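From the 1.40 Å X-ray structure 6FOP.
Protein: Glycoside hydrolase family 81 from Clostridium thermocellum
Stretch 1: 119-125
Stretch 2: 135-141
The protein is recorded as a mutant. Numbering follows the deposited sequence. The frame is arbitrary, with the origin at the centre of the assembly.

Stretch 1, residues 119-125: GSGSIKA
Stretch 2, residues 135-141: YFVFTGG

Two neighbouring antiparallel strands make this contact, the first pairing here as far as Ala125, the second running from Tyr135 to Thr139, their axes 4.7 Å apart at closest approach and their N-to-C directions 165° apart. The register pairs Ser122 with Thr139, Ile123 with Phe138, Lys124 with Val137 and Ala125 with Phe136, and 453 Å² is buried in total. The rule of the design is alternation: Ser122, Thr139, Lys124 and Val137 share one face of the sheet, while Ile123, Phe138, Ala125 and Phe136 share the other, buried one.

The approach begins in a loop. Gly119 (phi/psi -65/-20) touches nothing in stretch 2, and Ser120 (-113/9, chi1 p) turns its CA-to-CB bond away, contributing its carbonyl instead. A water bridges the two backbones here, donating to Ser120 O at 2.5 Å and to Gly140 O at 2.9 Å, which links two acceptors that could not bond each other.

Gly121, at 168/168, has angles that call for glycine, since a CB would jam against the preceding carbonyl. The bare backbone also lets Gly121 CA approach Thr139 O to 3.3 Å and Gly140 CA to 4.1 Å. Gly140 is glycine for its own reasons: a positive phi (81/6) favours it, and a CB would clash with Ser120 O and Gly121 CA.

Ser122 (-155/157) opens the ladder as a hydrogen-bonded pair with Thr139 (-130/148). Ser122 N donates to Thr139 O at 3.0 Å, and Thr139 N returns a bond to Ser122 O, also 3.0 Å. Both side chains take chi1 p, 73°, bringing Ser122 OG and Thr139 OG1 into a short 2.6 Å hydrogen bond. Small hydroxyl residues suit this more open face because they can bond laterally across the strands. A second water extends the polar network, lying 2.7 Å from Ser122 OG and donating to Val137 O at 2.9 Å.

Ile123 (-128/132, chi1 m, chi2 t) occupies a non-hydrogen-bonded pair opposite Phe138 (-107/146, chi1 -78°, chi2 72°). Ile123 CG1 packs 3.7 Å from Phe138 CE2, Ile123 CG2 lies over one face of that ring, and the same methyl reaches Phe136 CD2 at 4.0 Å. A branched side chain thus serves two aromatics. Between the strands, Ile123 CA sits 3.5 Å from Val137 O in a CA-H...O contact.

Lys124 (-113/120) pairs with Val137 (-128/131, chi1 t) through Lys124 N to Val137 O and Val137 N to Lys124 O, both 2.9 Å. The two CB atoms of Lys124 and Val137 are 4.5 Å apart. All four lysine chi angles are t, giving an extended chain whose end leads away from stretch 2, and its amine is hydrogen-bonded elsewhere in the structure.

Ala125 (-112/133) closes the contact beside Phe136 (-137/147, chi1 m, chi2 88°). Ala125 CB meets Phe136 CE2 at 3.7 Å, its single methyl packing against the large ring. Ala125 CA also approaches Tyr135 O at 3.4 Å, while Tyr135 (-120/141, chi1 m, chi2 -79°) points its CA-to-CB bond sideways, and the end of its side chain leads away from stretch 1.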

# COMPACT_ATOMS: atom_id res chain seq x y z
N GLY A 119 -2.27 -37.68 5.36
CA GLY A 119 -1.48 -38.65 6.08
C GLY A 119 -0.48 -39.40 5.21
O GLY A 119 0.47 -39.97 5.74
N SER A 120 -0.67 -39.40 3.89
CA SER A 120 0.22 -40.15 3.01
C SER A 120 1.09 -39.29 2.08
O SER A 120 1.76 -39.81 1.19
CB SER A 120 -0.57 -41.20 2.22
OG SER A 120 -1.35 -40.60 1.21
N GLY A 121 1.11 -37.98 2.27
CA GLY A 121 1.98 -37.14 1.44
C GLY A 121 1.70 -35.65 1.57
O GLY A 121 0.67 -35.24 2.09
N SER A 122 2.61 -34.85 1.03
CA SER A 122 2.49 -33.39 1.16
C SER A 122 3.22 -32.67 0.04
O SER A 122 4.10 -33.22 -0.58
CB SER A 122 3.04 -32.93 2.51
OG SER A 122 4.45 -32.99 2.54
N ILE A 123 2.79 -31.43 -0.21
CA ILE A 123 3.52 -30.51 -1.04
C ILE A 123 3.68 -29.21 -0.20
O ILE A 123 2.69 -28.70 0.32
CB ILE A 123 2.75 -30.13 -2.32
CG1 ILE A 123 2.33 -31.39 -3.09
CG2 ILE A 123 3.61 -29.22 -3.21
CD1 ILE A 123 1.40 -31.11 -4.23
N LYS A 124 4.90 -28.69 -0.15
CA LYS A 124 5.17 -27.37 0.43
C LYS A 124 5.60 -26.49 -0.71
O LYS A 124 6.55 -26.79 -1.41
CB LYS A 124 6.26 -27.43 1.48
CG LYS A 124 6.43 -26.09 2.21
CD LYS A 124 7.36 -26.27 3.40
CE LYS A 124 7.55 -25.02 4.22
NZ LYS A 124 8.33 -25.37 5.45
N ALA A 125 4.83 -25.42 -0.93
CA ALA A 125 5.06 -24.50 -2.04
C ALA A 125 5.52 -23.14 -1.54
O ALA A 125 4.94 -22.60 -0.58
CB ALA A 125 3.78 -24.34 -2.83
N TYR A 135 8.85 -22.67 -5.99
CA TYR A 135 9.69 -23.72 -5.42
C TYR A 135 8.84 -24.68 -4.59
O TYR A 135 7.94 -24.25 -3.88
CB TYR A 135 10.76 -23.12 -4.51
CG TYR A 135 11.54 -21.96 -5.12
CD1 TYR A 135 12.56 -22.15 -6.02
CD2 TYR A 135 11.23 -20.65 -4.79
CE1 TYR A 135 13.28 -21.12 -6.56
CE2 TYR A 135 11.93 -19.59 -5.33
CZ TYR A 135 12.94 -19.80 -6.22
OH TYR A 135 13.64 -18.73 -6.75
N PHE A 136 9.15 -25.99 -4.68
CA PHE A 136 8.34 -27.01 -4.05
C PHE A 136 9.19 -28.07 -3.37
O PHE A 136 10.27 -28.42 -3.87
CB PHE A 136 7.45 -27.71 -5.10
CG PHE A 136 6.58 -26.77 -5.92
CD1 PHE A 136 7.05 -26.19 -7.07
CD2 PHE A 136 5.30 -26.46 -5.48
CE1 PHE A 136 6.26 -25.29 -7.80
CE2 PHE A 136 4.51 -25.57 -6.20
CZ PHE A 136 5.00 -25.00 -7.36
N VAL A 137 8.66 -28.60 -2.26
CA VAL A 137 9.24 -29.78 -1.62
C VAL A 137 8.10 -30.77 -1.43
O VAL A 137 7.03 -30.42 -0.95
CB VAL A 137 9.90 -29.42 -0.27
CG1 VAL A 137 10.29 -30.70 0.49
CG2 VAL A 137 11.13 -28.57 -0.52
N PHE A 138 8.37 -32.02 -1.83
CA PHE A 138 7.40 -33.12 -1.77
C PHE A 138 7.75 -34.11 -0.66
O PHE A 138 8.93 -34.35 -0.36
CB PHE A 138 7.39 -33.85 -3.12
CG PHE A 138 6.62 -33.12 -4.17
CD1 PHE A 138 7.13 -31.96 -4.75
CD2 PHE A 138 5.40 -33.58 -4.56
CE1 PHE A 138 6.36 -31.26 -5.68
CE2 PHE A 138 4.64 -32.90 -5.50
CZ PHE A 138 5.13 -31.76 -6.06
N THR A 139 6.71 -34.70 -0.05
CA THR A 139 6.89 -35.91 0.71
C THR A 139 5.84 -36.94 0.26
O THR A 139 4.76 -36.60 -0.24
CB THR A 139 6.71 -35.70 2.22
OG1 THR A 139 5.31 -35.49 2.53
CG2 THR A 139 7.59 -34.59 2.73
N GLY A 140 6.21 -38.21 0.32
CA GLY A 140 5.27 -39.29 0.12
C GLY A 140 4.96 -39.62 -1.31
O GLY A 140 4.10 -40.47 -1.55
N GLY A 141 5.65 -38.98 -2.25
CA GLY A 141 5.41 -39.22 -3.65
C GLY A 141 6.02 -38.19 -4.56
O GLY A 141 6.78 -37.32 -4.13
O HOH W 1 2.84 -41.96 0.54
O HOH W 2 6.39 -31.32 1.68